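Local coordinates for protein alpha-rhamnosidase (Dictyoglomus thermophilum, PDB 6I60) that probably hydrolyses terminal non-reducing alpha-L-rhamnose residues from alpha-L-rhamnosides, at residues Leu582-Val593 / Asp637-Leu648. Numbering follows the deposited sequence.
Sequences LEEHYEGFKKYV and DVITLSKIAKLL
From Val593 against Val638 down to Glu583 against Leu648, segments 582-593 and 637-648 run roughly antiparallel: helix 586-593 and helix 637-648 make an angle of 148°, their axes 10.6 Å apart at closest approach. The first segment breaks at His585, the N-cap of the helix that follows; in the short helix before it Leu582 points toward the partner helix, while Glu583 lies along the margin. Knobs-into-holes packing works here in both directions. Leu641 sits among Tyr586, Phe589, Lys590 and Val593; its two methyls divide the work, CD1 lying 3.7 Å from Phe589 CB and CD2 3.6 Å from Val593 CG2. Such helix pairing is the building principle of the (alpha/alpha)6 barrel, the six-hairpin glycosidase domain to which both segments belong. In return Tyr586, with CG anti to the backbone N (chi1 -176°), lays its ring among Leu641, Ile644, Ala645 and Leu648. Ile644 CG2 meets the ring edge at CD2, 3.7 Å away, while the hydroxyl passes Ala645 to hydrogen-bond Asp653. A leucine in place of Tyr586 would probably leave Asp653 without this hydroxyl partner and open a gap beside Ala645. Leu582 extends the apolar seam, its CD1 3.8 Å from Ile644 CG1, and at the exposed margin Leu648 CD2 rests on the aliphatic CG of Glu583. Near Val593, Asp637 turns OD1 to the edge of the Tyr592 ring, in its plane, whereas OD2 hydrogen-bonds Thr563.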
ATOM      1  N   LEU A 582       4.454  -2.301  17.086  1.00 61.86           N
ATOM      2  CA  LEU A 582       5.793  -2.771  17.421  1.00 62.08           C
ATOM      3  C   LEU A 582       5.749  -3.869  18.476  1.00 52.28           C
ATOM      4  O   LEU A 582       6.524  -4.829  18.406  1.00 56.91           O
ATOM      5  CB  LEU A 582       6.656  -1.601  17.894  1.00 63.12           C
ATOM      6  CG  LEU A 582       7.055  -0.581  16.823  1.00 60.67           C
ATOM      7  CD1 LEU A 582       8.142   0.344  17.344  1.00 53.67           C
ATOM      8  CD2 LEU A 582       7.508  -1.280  15.550  1.00 53.45           C
ATOM      9  N   GLU A 583       4.849  -3.750  19.456  1.00 61.59           N
ATOM     10  CA  GLU A 583       4.710  -4.796  20.465  1.00 63.09           C
ATOM     11  C   GLU A 583       4.010  -6.028  19.908  1.00 59.03           C
ATOM     12  O   GLU A 583       4.342  -7.156  20.292  1.00 60.09           O
ATOM     13  CB  GLU A 583       3.944  -4.267  21.678  1.00 62.91           C
ATOM     14  CG  GLU A 583       4.244  -2.820  22.036  1.00 73.73           C
ATOM     15  CD  GLU A 583       3.350  -2.299  23.149  1.00 78.16           C
ATOM     16  OE1 GLU A 583       3.744  -1.322  23.823  1.00 78.55           O
ATOM     17  OE2 GLU A 583       2.255  -2.868  23.347  1.00 82.04           O
ATOM     18  N   GLU A 584       3.047  -5.836  19.004  1.00 57.81           N
ATOM     19  CA  GLU A 584       2.283  -6.958  18.473  1.00 58.92           C
ATOM     20  C   GLU A 584       3.153  -7.909  17.657  1.00 59.56           C
ATOM     21  O   GLU A 584       2.887  -9.116  17.626  1.00 58.50           O
ATOM     22  CB  GLU A 584       1.120  -6.434  17.631  1.00 56.97           C
ATOM     23  CG  GLU A 584       0.274  -7.508  16.979  1.00 63.77           C
ATOM     24  CD  GLU A 584      -0.725  -6.934  15.996  1.00 80.36           C
ATOM     25  OE1 GLU A 584      -1.228  -7.697  15.143  1.00 76.97           O
ATOM     26  OE2 GLU A 584      -1.006  -5.718  16.079  1.00 84.02           O
ATOM     27  N   HIS A 585       4.196  -7.395  17.000  1.00 55.38           N
ATOM     28  CA  HIS A 585       5.071  -8.207  16.161  1.00 55.66           C
ATOM     29  C   HIS A 585       6.490  -8.303  16.716  1.00 55.26           C
ATOM     30  O   HIS A 585       7.404  -8.720  15.996  1.00 49.46           O
ATOM     31  CB  HIS A 585       5.106  -7.652  14.735  1.00 53.25           C
ATOM     32  CG  HIS A 585       3.822  -7.824  13.984  1.00 56.53           C
ATOM     33  ND1 HIS A 585       3.438  -9.026  13.430  1.00 56.15           N
ATOM     34  CD2 HIS A 585       2.839  -6.941  13.685  1.00 54.81           C
ATOM     35  CE1 HIS A 585       2.271  -8.878  12.828  1.00 58.45           C
ATOM     36  NE2 HIS A 585       1.886  -7.623  12.968  1.00 57.95           N
ATOM     37  N   TYR A 586       6.692  -7.935  17.985  1.00 59.44           N
ATOM     38  CA  TYR A 586       8.046  -7.896  18.534  1.00 52.77           C
ATOM     39  C   TYR A 586       8.666  -9.286  18.602  1.00 54.12           C
ATOM     40  O   TYR A 586       9.857  -9.453  18.317  1.00 58.75           O
ATOM     41  CB  TYR A 586       8.042  -7.246  19.916  1.00 45.23           C
ATOM     42  CG  TYR A 586       9.427  -7.081  20.499  1.00 53.67           C
ATOM     43  CD1 TYR A 586       9.924  -7.988  21.426  1.00 54.27           C
ATOM     44  CD2 TYR A 586      10.243  -6.025  20.113  1.00 61.31           C
ATOM     45  CE1 TYR A 586      11.192  -7.846  21.956  1.00 56.92           C
ATOM     46  CE2 TYR A 586      11.515  -5.872  20.640  1.00 60.40           C
ATOM     47  CZ  TYR A 586      11.983  -6.787  21.562  1.00 65.21           C
ATOM     48  OH  TYR A 586      13.245  -6.647  22.092  1.00 61.04           O
ATOM     49  N   GLU A 587       7.879 -10.295  18.985  1.00 51.69           N
ATOM     50  CA  GLU A 587       8.404 -11.656  19.033  1.00 48.08           C
ATOM     51  C   GLU A 587       8.813 -12.145  17.649  1.00 54.61           C
ATOM     52  O   GLU A 587       9.796 -12.883  17.519  1.00 53.52           O
ATOM     53  CB  GLU A 587       7.369 -12.596  19.651  1.00 60.25           C
ATOM     54  CG  GLU A 587       7.441 -12.676  21.168  1.00 68.43           C
ATOM     55  CD  GLU A 587       6.939 -14.003  21.708  1.00 79.46           C
ATOM     56  OE1 GLU A 587       6.259 -14.736  20.957  1.00 77.32           O
ATOM     57  OE2 GLU A 587       7.227 -14.312  22.883  1.00 94.44           O
ATOM     58  N   GLY A 588       8.078 -11.746  16.609  1.00 58.14           N
ATOM     59  CA  GLY A 588       8.487 -12.083  15.257  1.00 50.94           C
ATOM     60  C   GLY A 588       9.793 -11.429  14.857  1.00 50.20           C
ATOM     61  O   GLY A 588      10.580 -12.016  14.109  1.00 49.22           O
ATOM     62  N   PHE A 589      10.044 -10.213  15.347  1.00 50.33           N
ATOM     63  CA  PHE A 589      11.317  -9.554  15.073  1.00 50.40           C
ATOM     64  C   PHE A 589      12.463 -10.291  15.753  1.00 52.41           C
ATOM     65  O   PHE A 589      13.515 -10.523  15.147  1.00 47.03           O
ATOM     66  CB  PHE A 589      11.279  -8.097  15.540  1.00 51.10           C
ATOM     67  CG  PHE A 589      10.106  -7.310  15.021  1.00 53.12           C
ATOM     68  CD1 PHE A 589       9.463  -7.669  13.847  1.00 50.75           C
ATOM     69  CD2 PHE A 589       9.655  -6.195  15.711  1.00 47.77           C
ATOM     70  CE1 PHE A 589       8.391  -6.937  13.379  1.00 49.67           C
ATOM     71  CE2 PHE A 589       8.585  -5.460  15.246  1.00 42.27           C
ATOM     72  CZ  PHE A 589       7.953  -5.832  14.080  1.00 47.45           C
ATOM     73  N   LYS A 590      12.273 -10.662  17.024  1.00 54.57           N
ATOM     74  CA  LYS A 590      13.310 -11.382  17.752  1.00 49.09           C
ATOM     75  C   LYS A 590      13.594 -12.736  17.120  1.00 52.24           C
ATOM     76  O   LYS A 590      14.734 -13.215  17.160  1.00 52.26           O
ATOM     77  CB  LYS A 590      12.899 -11.554  19.214  1.00 53.99           C
ATOM     78  CG  LYS A 590      13.646 -10.658  20.192  1.00 58.41           C
ATOM     79  CD  LYS A 590      13.390 -11.078  21.634  1.00 59.48           C
ATOM     80  CE  LYS A 590      14.651 -11.633  22.287  1.00 68.48           C
ATOM     81  NZ  LYS A 590      14.439 -11.986  23.723  1.00 68.58           N
ATOM     82  N   LYS A 591      12.577 -13.362  16.524  1.00 51.15           N
ATOM     83  CA  LYS A 591      12.769 -14.677  15.924  1.00 52.23           C
ATOM     84  C   LYS A 591      13.508 -14.584  14.594  1.00 54.16           C
ATOM     85  O   LYS A 591      14.352 -15.435  14.293  1.00 56.76           O
ATOM     86  CB  LYS A 591      11.422 -15.374  15.741  1.00 50.01           C
ATOM     87  CG  LYS A 591      11.501 -16.889  15.821  1.00 51.02           C
ATOM     88  CD  LYS A 591      10.118 -17.514  15.886  1.00 63.01           C
ATOM     89  CE  LYS A 591       9.654 -17.690  17.324  1.00 58.93           C
ATOM     90  NZ  LYS A 591       8.573 -18.708  17.430  1.00 57.73           N
ATOM     91  N   TYR A 592      13.206 -13.564  13.784  1.00 50.99           N
ATOM     92  CA  TYR A 592      13.905 -13.420  12.511  1.00 53.06           C
ATOM     93  C   TYR A 592      15.359 -13.022  12.724  1.00 52.60           C
ATOM     94  O   TYR A 592      16.259 -13.557  12.066  1.00 55.38           O
ATOM     95  CB  TYR A 592      13.205 -12.399  11.615  1.00 47.57           C
ATOM     96  CG  TYR A 592      14.047 -12.027  10.414  1.00 51.68           C
ATOM     97  CD1 TYR A 592      14.254 -12.933   9.382  1.00 54.23           C
ATOM     98  CD2 TYR A 592      14.663 -10.785  10.328  1.00 51.19           C
ATOM     99  CE1 TYR A 592      15.035 -12.609   8.289  1.00 51.79           C
ATOM    100  CE2 TYR A 592      15.445 -10.450   9.236  1.00 56.38           C
ATOM    101  CZ  TYR A 592      15.627 -11.366   8.220  1.00 52.86           C
ATOM    102  OH  TYR A 592      16.405 -11.040   7.131  1.00 53.58           O
ATOM    103  N   VAL A 593      15.608 -12.071  13.628  1.00 43.92           N
ATOM    104  CA  VAL A 593      16.982 -11.698  13.949  1.00 46.35           C
ATOM    105  C   VAL A 593      17.742 -12.896  14.500  1.00 56.51           C
ATOM    106  O   VAL A 593      18.939 -13.062  14.230  1.00 58.16           O
ATOM    107  CB  VAL A 593      16.987 -10.504  14.924  1.00 47.70           C
ATOM    108  CG1 VAL A 593      18.372 -10.288  15.516  1.00 45.52           C
ATOM    109  CG2 VAL A 593      16.505  -9.251  14.211  1.00 51.47           C
ATOM    110  N   ASP A 637      18.943  -4.672  10.770  1.00 60.62           N
ATOM    111  CA  ASP A 637      17.875  -5.342  11.503  1.00 54.78           C
ATOM    112  C   ASP A 637      18.146  -5.370  13.001  1.00 53.59           C
ATOM    113  O   ASP A 637      17.206  -5.294  13.799  1.00 47.25           O
ATOM    114  CB  ASP A 637      17.679  -6.761  10.966  1.00 56.50           C
ATOM    115  CG  ASP A 637      17.002  -6.782   9.604  1.00 64.24           C
ATOM    116  OD1 ASP A 637      16.843  -7.879   9.026  1.00 65.53           O
ATOM    117  OD2 ASP A 637      16.632  -5.697   9.111  1.00 65.58           O
ATOM    118  N   VAL A 638      19.412  -5.468  13.397  1.00 57.12           N
ATOM    119  CA  VAL A 638      19.747  -5.537  14.815  1.00 52.59           C
ATOM    120  C   VAL A 638      19.696  -4.154  15.456  1.00 59.37           C
ATOM    121  O   VAL A 638      19.278  -4.008  16.611  1.00 62.46           O
ATOM    122  CB  VAL A 638      21.124  -6.205  14.991  1.00 53.82           C
ATOM    123  CG1 VAL A 638      21.570  -6.158  16.439  1.00 56.02           C
ATOM    124  CG2 VAL A 638      21.078  -7.644  14.497  1.00 53.63           C
ATOM    125  N   ILE A 639      20.100  -3.116  14.719  1.00 56.27           N
ATOM    126  CA  ILE A 639      20.122  -1.770  15.286  1.00 57.97           C
ATOM    127  C   ILE A 639      18.704  -1.275  15.550  1.00 58.66           C
ATOM    128  O   ILE A 639      18.402  -0.758  16.632  1.00 57.56           O
ATOM    129  CB  ILE A 639      20.893  -0.810  14.361  1.00 65.00           C
ATOM    130  CG1 ILE A 639      22.374  -0.804  14.726  1.00 59.37           C
ATOM    131  CG2 ILE A 639      20.343   0.607  14.467  1.00 63.95           C
ATOM    132  CD1 ILE A 639      22.653  -0.199  16.084  1.00 57.88           C
ATOM    133  N   THR A 640      17.812  -1.429  14.567  1.00 58.17           N
ATOM    134  CA  THR A 640      16.445  -0.952  14.746  1.00 64.03           C
ATOM    135  C   THR A 640      15.673  -1.814  15.738  1.00 56.92           C
ATOM    136  O   THR A 640      14.745  -1.322  16.390  1.00 56.89           O
ATOM    137  CB  THR A 640      15.714  -0.903  13.402  1.00 63.47           C
ATOM    138  OG1 THR A 640      15.442  -2.236  12.957  1.00 74.74           O
ATOM    139  CG2 THR A 640      16.556  -0.180  12.356  1.00 58.45           C
ATOM    140  N   LEU A 641      16.036  -3.094  15.867  1.00 56.61           N
ATOM    141  CA  LEU A 641      15.418  -3.927  16.894  1.00 56.06           C
ATOM    142  C   LEU A 641      15.835  -3.476  18.286  1.00 54.86           C
ATOM    143  O   LEU A 641      15.007  -3.431  19.204  1.00 57.00           O
ATOM    144  CB  LEU A 641      15.777  -5.395  16.681  1.00 56.35           C
ATOM    145  CG  LEU A 641      15.175  -6.367  17.700  1.00 49.28           C
ATOM    146  CD1 LEU A 641      13.658  -6.271  17.702  1.00 47.41           C
ATOM    147  CD2 LEU A 641      15.616  -7.792  17.415  1.00 50.79           C
ATOM    148  N   SER A 642      17.115  -3.141  18.465  1.00 55.79           N
ATOM    149  CA  SER A 642      17.556  -2.580  19.736  1.00 58.64           C
ATOM    150  C   SER A 642      16.912  -1.225  19.994  1.00 56.45           C
ATOM    151  O   SER A 642      16.720  -0.840  21.154  1.00 56.70           O
ATOM    152  CB  SER A 642      19.080  -2.464  19.762  1.00 57.59           C
ATOM    153  OG  SER A 642      19.505  -1.202  19.279  1.00 61.49           O
ATOM    154  N   LYS A 643      16.573  -0.492  18.931  1.00 58.22           N
ATOM    155  CA  LYS A 643      15.849   0.763  19.100  1.00 61.27           C
ATOM    156  C   LYS A 643      14.400   0.509  19.496  1.00 60.64           C
ATOM    157  O   LYS A 643      13.819   1.275  20.275  1.00 57.11           O
ATOM    158  CB  LYS A 643      15.921   1.590  17.815  1.00 62.18           C
ATOM    159  CG  LYS A 643      16.158   3.075  18.043  1.00 65.62           C
ATOM    160  CD  LYS A 643      17.058   3.670  16.969  1.00 59.84           C
ATOM    161  CE  LYS A 643      17.434   5.108  17.302  1.00 63.45           C
ATOM    162  NZ  LYS A 643      18.431   5.668  16.344  1.00 67.49           N
ATOM    163  N   ILE A 644      13.803  -0.563  18.971  1.00 65.29           N
ATOM    164  CA  ILE A 644      12.444  -0.928  19.355  1.00 61.14           C
ATOM    165  C   ILE A 644      12.422  -1.477  20.778  1.00 61.50           C
ATOM    166  O   ILE A 644      11.487  -1.216  21.546  1.00 62.65           O
ATOM    167  CB  ILE A 644      11.859  -1.935  18.345  1.00 60.97           C
ATOM    168  CG1 ILE A 644      11.599  -1.252  16.999  1.00 57.05           C
ATOM    169  CG2 ILE A 644      10.579  -2.564  18.880  1.00 59.50           C
ATOM    170  CD1 ILE A 644      11.207  -2.207  15.892  1.00 44.89           C
ATOM    171  N   ALA A 645      13.454  -2.236  21.154  1.00 61.82           N
ATOM    172  CA  ALA A 645      13.510  -2.791  22.502  1.00 59.63           C
ATOM    173  C   ALA A 645      13.588  -1.689  23.549  1.00 52.96           C
ATOM    174  O   ALA A 645      12.909  -1.755  24.580  1.00 55.22           O
ATOM    175  CB  ALA A 645      14.702  -3.740  22.633  1.00 57.04           C
ATOM    176  N   LYS A 646      14.409  -0.666  23.302  1.00 51.33           N
ATOM    177  CA  LYS A 646      14.502   0.444  24.244  1.00 56.75           C
ATOM    178  C   LYS A 646      13.189   1.208  24.335  1.00 62.28           C
ATOM    179  O   LYS A 646      12.844   1.718  25.409  1.00 60.23           O
ATOM    180  CB  LYS A 646      15.637   1.384  23.842  1.00 51.49           C
ATOM    181  CG  LYS A 646      15.846   2.543  24.801  1.00 53.38           C
ATOM    182  CD  LYS A 646      17.184   3.221  24.570  1.00 56.90           C
ATOM    183  CE  LYS A 646      17.606   4.026  25.787  1.00 66.55           C
ATOM    184  NZ  LYS A 646      17.151   3.391  27.056  1.00 72.34           N
ATOM    185  N   LEU A 647      12.444   1.292  23.230  1.00 61.62           N
ATOM    186  CA  LEU A 647      11.159   1.982  23.247  1.00 54.55           C
ATOM    187  C   LEU A 647      10.154   1.265  24.138  1.00 55.76           C
ATOM    188  O   LEU A 647       9.421   1.908  24.898  1.00 59.44           O
ATOM    189  CB  LEU A 647      10.612   2.105  21.827  1.00 58.59           C
ATOM    190  CG  LEU A 647      11.234   3.183  20.944  1.00 65.19           C
ATOM    191  CD1 LEU A 647      10.964   2.888  19.475  1.00 58.14           C
ATOM    192  CD2 LEU A 647      10.702   4.552  21.336  1.00 63.49           C
ATOM    193  N   LEU A 648      10.101  -0.065  24.056  1.00 54.71           N
ATOM    194  CA  LEU A 648       9.141  -0.836  24.835  1.00 61.05           C
ATOM    195  C   LEU A 648       9.591  -1.082  26.270  1.00 60.49           C
ATOM    196  O   LEU A 648       8.812  -1.629  27.057  1.00 62.58           O
ATOM    197  CB  LEU A 648       8.866  -2.178  24.150  1.00 58.13           C
ATOM    198  CG  LEU A 648       8.510  -2.108  22.663  1.00 55.75           C
ATOM    199  CD1 LEU A 648       8.086  -3.473  22.142  1.00 51.34           C
ATOM    200  CD2 LEU A 648       7.419  -1.078  22.424  1.00 60.26           C
TER